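Local coordinates for protein triosephosphate isomerase (Trichomonas vaginalis, PDB 4O4V) that probably catalyses the interconversion of D-glyceraldehyde 3-phosphate and dihydroxyacetone phosphate in glycolysis and gluconeogenesis, working as a homodimeric TIM barrel, at residues K11-V17 / P43-T49; V79-K83 / F114-M120; C125-H129 / F141-I146; C218-A223 / S247-S251. The contacts are given in a common frame with arbitrary orientation. Numbering follows the deposited sequence.

Interaction 1: residues K11-V17 / P43-T49; sequences KANPKTV and PFIFLPT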
loop_
_atom_site.group_PDB
_atom_site.type_symbol
_atom_site.label_atom_id
_atom_site.label_comp_id
_atom_site.label_asym_id
_atom_site.label_seq_id
_atom_site.Cartn_x
_atom_site.Cartn_y
_atom_site.Cartn_z
ATOM N N LYS A 11 -2.005 -10.178 7.279
ATOM C CA LYS A 11 -2.878 -9.543 6.294
ATOM C C LYS A 11 -3.171 -8.130 6.771
ATOM O O LYS A 11 -2.289 -7.474 7.336
ATOM C CB LYS A 11 -4.128 -10.362 5.959
ATOM C CG LYS A 11 -3.794 -11.819 5.575
ATOM C CD LYS A 11 -5.004 -12.586 5.114
ATOM C CE LYS A 11 -4.645 -14.006 4.733
ATOM N NZ LYS A 11 -5.820 -14.680 4.132
ATOM N N ALA A 12 -4.362 -7.602 6.547
ATOM C CA ALA A 12 -4.708 -6.235 6.967
ATOM C C ALA A 12 -5.288 -6.267 8.379
ATOM O O ALA A 12 -6.468 -6.000 8.599
ATOM C CB ALA A 12 -5.654 -5.574 5.986
ATOM N N ASN A 13 -4.428 -6.622 9.313
ATOM C CA ASN A 13 -4.811 -6.777 10.716
ATOM C C ASN A 13 -3.576 -6.555 11.565
ATOM O O ASN A 13 -2.449 -6.668 11.073
ATOM C CB ASN A 13 -5.270 -8.209 11.022
ATOM C CG ASN A 13 -6.460 -8.661 10.242
ATOM O OD1 ASN A 13 -7.610 -8.352 10.607
ATOM N ND2 ASN A 13 -6.235 -9.410 9.180
ATOM N N PRO A 14 -3.748 -6.294 12.861
ATOM C CA PRO A 14 -5.002 -5.930 13.525
ATOM C C PRO A 14 -5.371 -4.480 13.208
ATOM O O PRO A 14 -4.722 -3.820 12.400
ATOM C CB PRO A 14 -4.652 -6.147 15.012
ATOM C CG PRO A 14 -3.215 -5.754 15.085
ATOM C CD PRO A 14 -2.604 -6.251 13.785
ATOM N N LYS A 15 -6.435 -3.984 13.827
ATOM C CA LYS A 15 -6.917 -2.646 13.551
ATOM C C LYS A 15 -6.073 -1.574 14.172
ATOM O O LYS A 15 -6.100 -0.446 13.689
ATOM C CB LYS A 15 -8.359 -2.480 14.068
ATOM C CG LYS A 15 -9.368 -3.181 13.198
ATOM C CD LYS A 15 -10.829 -2.847 13.525
ATOM C CE LYS A 15 -11.205 -3.237 14.897
ATOM N NZ LYS A 15 -11.088 -4.704 15.064
ATOM N N THR A 16 -5.350 -1.860 15.260
ATOM C CA THR A 16 -4.678 -0.805 16.017
ATOM C C THR A 16 -3.253 -1.197 16.407
ATOM O O THR A 16 -2.940 -2.376 16.624
ATOM C CB THR A 16 -5.425 -0.428 17.309
ATOM O OG1 THR A 16 -5.342 -1.513 18.239
ATOM C CG2 THR A 16 -6.883 -0.072 17.026
ATOM N N VAL A 17 -2.408 -0.185 16.563
ATOM C CA VAL A 17 -1.043 -0.418 16.999
ATOM C C VAL A 17 -1.007 -1.058 18.401
ATOM O O VAL A 17 -0.132 -1.884 18.665
ATOM C CB VAL A 17 -0.187 0.868 16.917
ATOM C CG1 VAL A 17 -0.677 1.945 17.896
ATOM C CG2 VAL A 17 1.279 0.520 17.116
ATOM N N PRO A 43 1.082 -5.201 8.323
ATOM C CA PRO A 43 0.829 -3.979 7.537
ATOM C C PRO A 43 1.981 -2.995 7.620
ATOM O O PRO A 43 2.647 -2.871 8.654
ATOM C CB PRO A 43 -0.433 -3.401 8.193
ATOM C CG PRO A 43 -1.139 -4.604 8.731
ATOM C CD PRO A 43 -0.059 -5.520 9.206
ATOM N N PHE A 44 2.188 -2.239 6.548
ATOM C CA PHE A 44 3.328 -1.335 6.473
ATOM C C PHE A 44 3.465 -0.445 7.687
ATOM O O PHE A 44 4.572 -0.225 8.185
ATOM C CB PHE A 44 3.243 -0.414 5.251
ATOM C CG PHE A 44 3.347 -1.083 3.913
ATOM C CD1 PHE A 44 4.472 -1.801 3.544
ATOM C CD2 PHE A 44 2.332 -0.940 2.995
ATOM C CE1 PHE A 44 4.555 -2.372 2.260
ATOM C CE2 PHE A 44 2.421 -1.505 1.717
ATOM C CZ PHE A 44 3.528 -2.215 1.372
ATOM N N ILE A 45 2.340 0.116 8.143
ATOM C CA ILE A 45 2.366 1.112 9.201
ATOM C C ILE A 45 2.746 0.506 10.555
ATOM O O ILE A 45 3.151 1.247 11.470
ATOM C CB ILE A 45 1.011 1.846 9.239
ATOM C CG1 ILE A 45 1.127 3.166 10.009
ATOM C CG2 ILE A 45 -0.106 0.968 9.778
ATOM C CD1 ILE A 45 -0.154 4.018 9.978
ATOM N N PHE A 46 2.643 -0.809 10.688
ATOM C CA PHE A 46 3.078 -1.510 11.893
ATOM C C PHE A 46 4.486 -2.093 11.779
ATOM O O PHE A 46 5.026 -2.594 12.771
ATOM C CB PHE A 46 2.119 -2.656 12.249
ATOM C CG PHE A 46 0.707 -2.233 12.573
ATOM C CD1 PHE A 46 0.405 -1.017 13.173
ATOM C CD2 PHE A 46 -0.346 -3.080 12.276
ATOM C CE1 PHE A 46 -0.939 -0.665 13.445
ATOM C CE2 PHE A 46 -1.678 -2.726 12.550
ATOM C CZ PHE A 46 -1.961 -1.530 13.154
ATOM N N LEU A 47 5.112 -2.031 10.617
ATOM C CA LEU A 47 6.431 -2.631 10.465
ATOM C C LEU A 47 7.482 -2.023 11.396
ATOM O O LEU A 47 8.289 -2.765 11.939
ATOM C CB LEU A 47 6.903 -2.586 9.014
ATOM C CG LEU A 47 6.130 -3.494 8.028
ATOM C CD1 LEU A 47 6.628 -3.281 6.627
ATOM C CD2 LEU A 47 6.233 -4.954 8.372
ATOM N N PRO A 48 7.498 -0.689 11.592
ATOM C CA PRO A 48 8.498 -0.168 12.532
ATOM C C PRO A 48 8.377 -0.743 13.941
ATOM O O PRO A 48 9.372 -1.082 14.560
ATOM C CB PRO A 48 8.300 1.345 12.463
ATOM C CG PRO A 48 7.747 1.568 11.080
ATOM C CD PRO A 48 6.801 0.403 10.886
ATOM N N THR A 49 7.156 -0.766 14.462
ATOM C CA THR A 49 6.833 -1.348 15.769
ATOM C C THR A 49 7.373 -2.757 15.833
ATOM O O THR A 49 8.051 -3.156 16.785
ATOM C CB THR A 49 5.303 -1.427 15.992
ATOM O OG1 THR A 49 4.764 -0.115 16.065
ATOM C CG2 THR A 49 4.965 -2.122 17.284
#

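Interaction 2: residues V79-K83 / F114-M120; sequences VPMIK and FALENGM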
loop_
_atom_site.group_PDB
_atom_site.type_symbol
_atom_site.label_atom_id
_atom_site.label_comp_id
_atom_site.label_asym_id
_atom_site.label_seq_id
_atom_site.Cartn_x
_atom_site.Cartn_y
_atom_site.Cartn_z
ATOM N N VAL A 79 11.138 -0.928 -1.632
ATOM C CA VAL A 79 12.187 -1.749 -1.033
ATOM C C VAL A 79 13.170 -0.952 -0.176
ATOM O O VAL A 79 13.409 -1.325 0.974
ATOM C CB VAL A 79 12.883 -2.607 -2.089
ATOM C CG1 VAL A 79 14.169 -3.239 -1.540
ATOM C CG2 VAL A 79 11.929 -3.695 -2.607
ATOM N N PRO A 80 13.740 0.154 -0.687
ATOM C CA PRO A 80 14.700 0.870 0.177
ATOM C C PRO A 80 14.079 1.361 1.489
ATOM O O PRO A 80 14.760 1.428 2.503
ATOM C CB PRO A 80 15.157 2.044 -0.698
ATOM C CG PRO A 80 14.867 1.596 -2.137
ATOM C CD PRO A 80 13.705 0.704 -2.058
ATOM N N MET A 81 12.801 1.737 1.468
ATOM C CA MET A 81 12.166 2.253 2.681
ATOM C C MET A 81 12.119 1.151 3.733
ATOM O O MET A 81 12.429 1.367 4.905
ATOM C CB MET A 81 10.758 2.733 2.389
ATOM C CG MET A 81 10.623 3.852 1.382
ATOM S SD MET A 81 8.876 4.153 1.049
ATOM C CE MET A 81 9.007 5.313 -0.324
ATOM N N ILE A 82 11.692 -0.030 3.319
ATOM C CA ILE A 82 11.593 -1.190 4.191
ATOM C C ILE A 82 12.976 -1.586 4.694
ATOM O O ILE A 82 13.169 -1.819 5.892
ATOM C CB ILE A 82 10.890 -2.325 3.432
ATOM C CG1 ILE A 82 9.424 -1.950 3.137
ATOM C CG2 ILE A 82 10.977 -3.645 4.182
ATOM C CD1 ILE A 82 8.858 -2.732 1.967
ATOM N N LYS A 83 13.946 -1.644 3.801
ATOM C CA LYS A 83 15.302 -2.012 4.183
ATOM C C LYS A 83 15.892 -1.011 5.162
ATOM O O LYS A 83 16.755 -1.383 5.973
ATOM C CB LYS A 83 16.198 -2.129 2.963
ATOM C CG LYS A 83 15.885 -3.298 2.063
ATOM C CD LYS A 83 16.936 -3.421 0.989
ATOM C CE LYS A 83 18.260 -3.980 1.559
ATOM N NZ LYS A 83 18.162 -5.360 2.101
ATOM N N PHE A 114 13.263 -6.894 -8.786
ATOM C CA PHE A 114 13.705 -5.679 -8.113
ATOM C C PHE A 114 14.004 -5.943 -6.645
ATOM O O PHE A 114 15.038 -5.506 -6.131
ATOM C CB PHE A 114 12.671 -4.567 -8.266
ATOM C CG PHE A 114 13.119 -3.278 -7.677
ATOM C CD1 PHE A 114 14.041 -2.520 -8.318
ATOM C CD2 PHE A 114 12.619 -2.839 -6.448
ATOM C CE1 PHE A 114 14.499 -1.341 -7.758
ATOM C CE2 PHE A 114 13.067 -1.665 -5.909
ATOM C CZ PHE A 114 14.003 -0.932 -6.557
ATOM N N ALA A 115 13.136 -6.695 -5.974
ATOM C CA ALA A 115 13.361 -6.991 -4.557
ATOM C C ALA A 115 14.671 -7.782 -4.364
ATOM O O ALA A 115 15.519 -7.425 -3.526
ATOM C CB ALA A 115 12.190 -7.740 -3.983
ATOM N N LEU A 116 14.838 -8.845 -5.145
ATOM C CA LEU A 116 16.016 -9.716 -5.004
ATOM C C LEU A 116 17.293 -8.975 -5.349
ATOM O O LEU A 116 18.302 -9.104 -4.626
ATOM C CB LEU A 116 15.861 -10.970 -5.847
ATOM C CG LEU A 116 14.805 -11.940 -5.329
ATOM C CD1 LEU A 116 14.430 -12.926 -6.397
ATOM C CD2 LEU A 116 15.244 -12.637 -4.048
ATOM N N GLU A 117 17.285 -8.178 -6.420
ATOM C CA GLU A 117 18.519 -7.512 -6.798
ATOM C C GLU A 117 18.883 -6.429 -5.807
ATOM O O GLU A 117 20.046 -5.998 -5.771
ATOM C CB GLU A 117 18.480 -7.058 -8.266
ATOM C CG GLU A 117 17.679 -5.888 -8.503
ATOM C CD GLU A 117 17.300 -5.675 -9.978
ATOM O OE1 GLU A 117 17.661 -6.480 -10.864
ATOM O OE2 GLU A 117 16.600 -4.683 -10.235
ATOM N N ASN A 118 17.948 -6.006 -4.962
ATOM C CA ASN A 118 18.194 -5.011 -3.917
ATOM C C ASN A 118 18.310 -5.616 -2.520
ATOM O O ASN A 118 18.184 -4.919 -1.523
ATOM C CB ASN A 118 17.115 -3.922 -3.960
ATOM C CG ASN A 118 17.324 -2.963 -5.097
ATOM O OD1 ASN A 118 18.031 -1.958 -4.926
ATOM N ND2 ASN A 118 16.784 -3.251 -6.265
ATOM N N GLY A 119 18.549 -6.917 -2.455
ATOM C CA GLY A 119 18.916 -7.577 -1.212
ATOM C C GLY A 119 17.785 -8.044 -0.311
ATOM O O GLY A 119 18.033 -8.346 0.848
ATOM N N MET A 120 16.555 -8.082 -0.826
ATOM C CA MET A 120 15.422 -8.696 -0.151
ATOM C C MET A 120 15.413 -10.177 -0.362
ATOM O O MET A 120 15.987 -10.726 -1.301
ATOM C CB MET A 120 14.115 -8.175 -0.700
ATOM C CG MET A 120 13.974 -6.704 -0.550
ATOM S SD MET A 120 13.882 -6.137 1.153
ATOM C CE MET A 120 12.335 -6.794 1.762
#

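Interaction 3: residues C125-H129 / F141-I146; sequences CCGEH and FVSAQI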
loop_
_atom_site.group_PDB
_atom_site.type_symbol
_atom_site.label_atom_id
_atom_site.label_comp_id
_atom_site.label_asym_id
_atom_site.label_seq_id
_atom_site.Cartn_x
_atom_site.Cartn_y
_atom_site.Cartn_z
ATOM N N CYS A 125 3.983 -16.143 -4.020
ATOM C CA CYS A 125 2.786 -16.960 -3.941
ATOM C C CYS A 125 2.213 -17.283 -5.300
ATOM O O CYS A 125 2.260 -16.470 -6.214
ATOM C CB CYS A 125 1.726 -16.197 -3.124
ATOM S SG CYS A 125 2.203 -15.744 -1.448
ATOM N N CYS A 126 1.642 -18.486 -5.404
ATOM C CA CYS A 126 0.976 -18.954 -6.609
ATOM C C CYS A 126 -0.195 -19.833 -6.196
ATOM O O CYS A 126 -0.384 -20.096 -4.985
ATOM C CB CYS A 126 1.971 -19.776 -7.423
ATOM S SG CYS A 126 2.514 -21.336 -6.667
ATOM N N GLY A 127 -1.024 -20.241 -7.159
ATOM C CA GLY A 127 -2.121 -21.160 -6.884
ATOM C C GLY A 127 -3.272 -20.968 -7.843
ATOM O O GLY A 127 -3.513 -19.867 -8.333
ATOM N N GLU A 128 -3.992 -22.072 -8.101
ATOM C CA GLU A 128 -5.088 -22.074 -9.065
ATOM C C GLU A 128 -6.459 -21.902 -8.430
ATOM O O GLU A 128 -6.685 -22.196 -7.260
ATOM C CB GLU A 128 -5.055 -23.348 -9.912
ATOM C CG GLU A 128 -5.787 -24.549 -9.359
ATOM C CD GLU A 128 -5.130 -25.284 -8.216
ATOM O OE1 GLU A 128 -4.106 -24.793 -7.642
ATOM O OE2 GLU A 128 -5.631 -26.374 -7.864
ATOM N N HIS A 129 -7.379 -21.438 -9.260
ATOM C CA HIS A 129 -8.777 -21.217 -8.904
ATOM C C HIS A 129 -9.611 -22.451 -9.205
ATOM O O HIS A 129 -9.158 -23.439 -9.795
ATOM C CB HIS A 129 -9.333 -20.038 -9.689
ATOM C CG HIS A 129 -8.640 -18.753 -9.379
ATOM N ND1 HIS A 129 -7.400 -18.419 -9.870
ATOM C CD2 HIS A 129 -9.022 -17.717 -8.600
ATOM C CE1 HIS A 129 -7.038 -17.238 -9.387
ATOM N NE2 HIS A 129 -8.011 -16.786 -8.628
ATOM N N PHE A 141 -1.778 -24.570 -14.727
ATOM C CA PHE A 141 -1.960 -23.197 -14.316
ATOM C C PHE A 141 -0.788 -22.751 -13.421
ATOM O O PHE A 141 -0.234 -21.668 -13.591
ATOM C CB PHE A 141 -3.280 -23.011 -13.572
ATOM C CG PHE A 141 -3.560 -21.595 -13.213
ATOM C CD1 PHE A 141 -4.199 -20.759 -14.128
ATOM C CD2 PHE A 141 -3.162 -21.063 -11.991
ATOM C CE1 PHE A 141 -4.430 -19.437 -13.816
ATOM C CE2 PHE A 141 -3.401 -19.746 -11.671
ATOM C CZ PHE A 141 -4.045 -18.921 -12.587
ATOM N N VAL A 142 -0.453 -23.570 -12.422
ATOM C CA VAL A 142 0.628 -23.240 -11.495
ATOM C C VAL A 142 1.963 -23.215 -12.234
ATOM O O VAL A 142 2.793 -22.320 -12.007
ATOM C CB VAL A 142 0.605 -24.189 -10.311
ATOM C CG1 VAL A 142 1.871 -24.058 -9.483
ATOM C CG2 VAL A 142 -0.628 -23.968 -9.457
ATOM N N SER A 143 2.165 -24.114 -13.177
ATOM C CA SER A 143 3.402 -24.077 -13.956
ATOM C C SER A 143 3.547 -22.766 -14.717
ATOM O O SER A 143 4.642 -22.197 -14.763
ATOM C CB SER A 143 3.504 -25.258 -14.914
ATOM O OG SER A 143 4.804 -25.339 -15.503
ATOM N N ALA A 144 2.495 -22.267 -15.337
ATOM C CA ALA A 144 2.599 -21.008 -16.048
ATOM C C ALA A 144 3.017 -19.894 -15.096
ATOM O O ALA A 144 3.814 -19.034 -15.463
ATOM C CB ALA A 144 1.271 -20.665 -16.734
ATOM N N GLN A 145 2.466 -19.888 -13.879
ATOM C CA GLN A 145 2.830 -18.864 -12.905
ATOM C C GLN A 145 4.303 -18.974 -12.511
ATOM O O GLN A 145 5.017 -17.962 -12.416
ATOM C CB GLN A 145 1.960 -18.975 -11.662
ATOM C CG GLN A 145 0.490 -18.659 -11.900
ATOM C CD GLN A 145 -0.290 -18.654 -10.614
ATOM O OE1 GLN A 145 -0.231 -19.622 -9.837
ATOM N NE2 GLN A 145 -0.994 -17.568 -10.351
ATOM N N ILE A 146 4.743 -20.186 -12.215
ATOM C CA ILE A 146 6.143 -20.403 -11.805
ATOM C C ILE A 146 7.091 -20.111 -12.965
ATOM O O ILE A 146 8.167 -19.547 -12.757
ATOM C CB ILE A 146 6.338 -21.808 -11.242
ATOM C CG1 ILE A 146 5.495 -22.023 -9.972
ATOM C CG2 ILE A 146 7.849 -22.103 -10.996
ATOM C CD1 ILE A 146 5.907 -21.219 -8.780
HETATM O O HOH W 1 -2.520 -17.318 -7.849
#

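Interaction 4: residues C218-A223 / S247-S251; sequences CNELAA and SNVHS. With NA (sodium ion), chain B.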
loop_
_atom_site.group_PDB
_atom_site.type_symbol
_atom_site.label_atom_id
_atom_site.label_comp_id
_atom_site.label_asym_id
_atom_site.label_seq_id
_atom_site.Cartn_x
_atom_site.Cartn_y
_atom_site.Cartn_z
ATOM N N CYS A 218 -1.930 -28.867 11.348
ATOM C CA CYS A 218 -0.578 -28.513 10.967
ATOM C C CYS A 218 0.394 -29.680 11.065
ATOM O O CYS A 218 1.333 -29.769 10.283
ATOM C CB CYS A 218 -0.065 -27.334 11.800
ATOM S SG CYS A 218 -0.152 -27.534 13.600
ATOM N N ASN A 219 0.203 -30.570 12.022
ATOM C CA ASN A 219 1.162 -31.648 12.181
ATOM C C ASN A 219 1.147 -32.640 11.013
ATOM O O ASN A 219 2.212 -33.072 10.526
ATOM C CB ASN A 219 0.944 -32.385 13.502
ATOM C CG ASN A 219 1.246 -31.531 14.710
ATOM O OD1 ASN A 219 1.847 -30.463 14.589
ATOM N ND2 ASN A 219 0.864 -32.010 15.904
ATOM N N GLU A 220 -0.045 -32.986 10.544
ATOM C CA GLU A 220 -0.183 -33.885 9.413
ATOM C C GLU A 220 0.307 -33.223 8.131
ATOM O O GLU A 220 0.907 -33.885 7.295
ATOM C CB GLU A 220 -1.623 -34.368 9.281
ATOM N N LEU A 221 0.037 -31.932 7.945
ATOM C CA LEU A 221 0.577 -31.241 6.794
ATOM C C LEU A 221 2.092 -31.173 6.823
ATOM O O LEU A 221 2.763 -31.406 5.803
ATOM C CB LEU A 221 -0.023 -29.839 6.677
ATOM C CG LEU A 221 -1.471 -29.765 6.206
ATOM C CD1 LEU A 221 -2.094 -28.434 6.592
ATOM C CD2 LEU A 221 -1.519 -29.947 4.692
ATOM N N ALA A 222 2.653 -30.863 7.982
ATOM C CA ALA A 222 4.106 -30.742 8.096
ATOM C C ALA A 222 4.816 -32.025 7.713
ATOM O O ALA A 222 5.913 -32.010 7.153
ATOM C CB ALA A 222 4.475 -30.341 9.531
ATOM N N ALA A 223 4.222 -33.157 8.058
ATOM C CA ALA A 223 4.818 -34.454 7.767
ATOM C C ALA A 223 4.879 -34.763 6.288
ATOM O O ALA A 223 5.629 -35.667 5.891
ATOM C CB ALA A 223 4.045 -35.555 8.503
ATOM N N SER A 247 5.134 -27.365 14.582
ATOM C CA SER A 247 4.850 -28.545 13.768
ATOM C C SER A 247 6.083 -29.020 13.007
ATOM O O SER A 247 6.078 -30.113 12.454
ATOM C CB SER A 247 3.686 -28.270 12.815
ATOM O OG SER A 247 4.040 -27.396 11.772
ATOM N N ASN A 248 7.140 -28.206 12.960
ATOM C CA ASN A 248 8.376 -28.568 12.264
ATOM C C ASN A 248 8.938 -29.893 12.749
ATOM O O ASN A 248 9.613 -30.602 11.993
ATOM C CB ASN A 248 9.451 -27.485 12.411
ATOM C CG ASN A 248 10.094 -27.454 13.800
ATOM O OD1 ASN A 248 11.019 -28.225 14.083
ATOM N ND2 ASN A 248 9.615 -26.574 14.667
ATOM N N VAL A 249 8.645 -30.271 13.993
ATOM C CA VAL A 249 9.197 -31.503 14.530
ATOM C C VAL A 249 8.605 -32.730 13.852
ATOM O O VAL A 249 9.171 -33.818 13.973
ATOM C CB VAL A 249 9.014 -31.590 16.050
ATOM C CG1 VAL A 249 9.678 -30.395 16.752
ATOM C CG2 VAL A 249 7.556 -31.710 16.435
ATOM N N HIS A 250 7.509 -32.588 13.105
ATOM C CA HIS A 250 6.902 -33.694 12.366
ATOM C C HIS A 250 7.356 -33.772 10.927
ATOM O O HIS A 250 6.988 -34.697 10.218
ATOM C CB HIS A 250 5.382 -33.604 12.415
ATOM C CG HIS A 250 4.862 -33.607 13.802
ATOM N ND1 HIS A 250 4.822 -34.753 14.570
ATOM C CD2 HIS A 250 4.428 -32.604 14.592
ATOM C CE1 HIS A 250 4.347 -34.450 15.766
ATOM N NE2 HIS A 250 4.089 -33.155 15.799
ATOM N N SER A 251 8.145 -32.808 10.482
ATOM C CA SER A 251 8.636 -32.783 9.116
ATOM C C SER A 251 10.022 -33.377 9.111
ATOM O O SER A 251 10.895 -32.938 9.834
ATOM C CB SER A 251 8.644 -31.345 8.588
ATOM O OG SER A 251 8.926 -31.299 7.196
HETATM NA NA NA B . 7.431 -31.743 5.390
HETATM O O HOH W 2 9.469 -32.341 4.317
#

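Interaction 1: residues K11-V17 / P43-T49
Lys11 sends its side chain away from residues 43-49 to a salt bridge with Glu96, while its carbonyl O turns back to lie 3.4 Å from Pro43 CG. Ala12 follows as the centre of an inverse gamma turn. Asn13 also points its side chain away, so its backbone does the touching: Asn13 O sits 3.2 Å from Pro43 CD, buried without a polar partner. A cis peptide then leads into Pro14, whose CD packs 3.8 Å from Phe46 CE2 and whose O meets the edge of the same ring, 3.2 Å from Phe46 CE2. The chain wraps on round Phe46, with Thr16 C 3.5 Å from CZ. Thr16 is the N-cap of helix 17-28, and Val17, its first residue, brings CB to 3.9 Å from Phe46 CE1 and CG2 to 3.7 Å from Thr49 OG1. The loops after neighbouring strands 5-9 and 37-41, with the starts of the helices they lead into, are thus packed together at the dimer interface of a triosephosphate isomerase TIM barrel.

Interaction 2: residues V79-K83 / F114-M120
On the outer wall of the TIM barrel, the short helix 79-83 leans against the last turn of helix 105-117 and the Schellman motif that ends it. The main bump is Val79. Its side chain, in the t rotamer, fills a hollow lined by Phe114, Ala115, Asn118 and Met120: Val79 CB lies 3.9 Å from Phe114 CE2, CG2 rests 4.1 Å from Ala115 CA, and CG1 comes within 3.9 Å of Asn118 CB and 3.6 Å of Met120 CG. The small Ala115 makes the floor low enough for the two backbones to draw near, with Val79 CA and Ala115 CA 6.4 Å apart. Asn118 forms one wall, steadied by its ND2, which donates to Phe114 O at 2.9 Å. Met120 bends back in the mmm rotamer and fits between two residues of the other helix, its CE 4.2 Å from Ile82 CG2 and its SD 3.6 Å from Lys83 CG. Lys83 closes the rim by passing over the helix end, CD 3.2 Å from Asn118 O. Gly119, at positive phi, is the C-prime residue; an ideal CB there would fall tightly against the Lys83 amine. Curled by p values of chi3 and chi4, Lys83 reaches Gly119 O with NZ in a weak hydrogen bond of 3.2 Å.

Interaction 3: residues C125-H129 / F141-I146
Polar contacts centre on the peptide groups of Gly127. Gln145, reaching out from helix 138-149, accepts a hydrogen bond at OE1 from Gly127 N (2.9 Å, 164°), and its NE2 donates over 2.9 Å to a water that in turn donates to Gly127 O at 2.8 Å. One side-chain amide thereby serves both polar groups of this residue, one directly and one through water; the Gly127 phi/psi of 152°/150° calls for glycine, since a CB would jam against the preceding carbonyl O. Apolar packing lies beside it: Cys126 SG is 4.0 Å from both Val142 CG1 and Ile146 CD1, while Val142 CG2 approaches Gly127 CA at 4.1 Å. The aromatic part belongs to Phe141, whose CD2 touches Glu128 CB at 3.6 Å and whose CE2 lies 3.3 Å from Gly127 O; Phe141 CZ meets the edge of the His129 ring, 4.3 Å from ND1. The polar ends of Glu128 and His129 turn elsewhere, Glu128 to Tyr165 and Arg133, His129 to Asp99. The contact thus lays helix 138-149 over the end of barrel strand 121-126 and the turn after it, next to strand 161-165, with helix 179-197 packing on Cys126, Glu128 and Val142.

Interaction 4: residues C218-A223 / S247-S251
A sodium site joins these two segments near the C terminus of the chain. Ala222 O binds the ion at 2.3 Å and Ser251 OG at 2.4 Å; a water at 2.4 Å and the carbonyl oxygens of Cys224 and Val227 complete five ligands. Ala222 O and Ser251 OG come to 3.1 Å of each other because both coordinate the metal, which links the segments where Ala223 CA and Ser251 CA stand only 4.4 Å apart. Away from the ion the fit is close, mainly carbon atoms set against oxygens and a ring face. Ala222 CB presses 3.3 Å from Ser247 O, and Ser247 CB lies 3.4 Å from Asn219 OD1 and 4.0 Å from Cys218 SG; the Ser247 hydroxyl itself bonds to Ile244 O. On the outer side, Asn219 CB sits over one face of the His250 ring, 4.1 Å from its centroid, in a CH-pi contact. His250 O also receives a CA-H...O contact from Ala223 CA at 3.3 Å. Helix 218-222 and the 3-10 turn that follows helix 240-246 flank strand 229-232, so the arrangement joins the last two beta-alpha units of the TIM barrel, here with a metal bound by carbonyl and hydroxyl oxygens.

From the N terminus the contacts come in series; none nests or crosses. Interaction 1 closes a loop holding helix 17-28 and strand 37-41, joining the loops after strands 5-9 and 37-41. Interaction 2, closing one with strand 89-92, helix 95-99 and most of helix 105-117, ties helix 79-83 to that last helix's end. After a short turn comes strand 121-126, which interaction 3 joins to helix 138-149 through a shorter loop with helix 130-134. Interaction 4 encloses strand 229-232 and helix 240-246, joining the last two beta-alpha units. The dimer relates the first two: Pro80, Met81 and Ile82 of interaction 2 pack on Lys15, Pro14 and Ile45 of the second subunit, residues of its interaction 1.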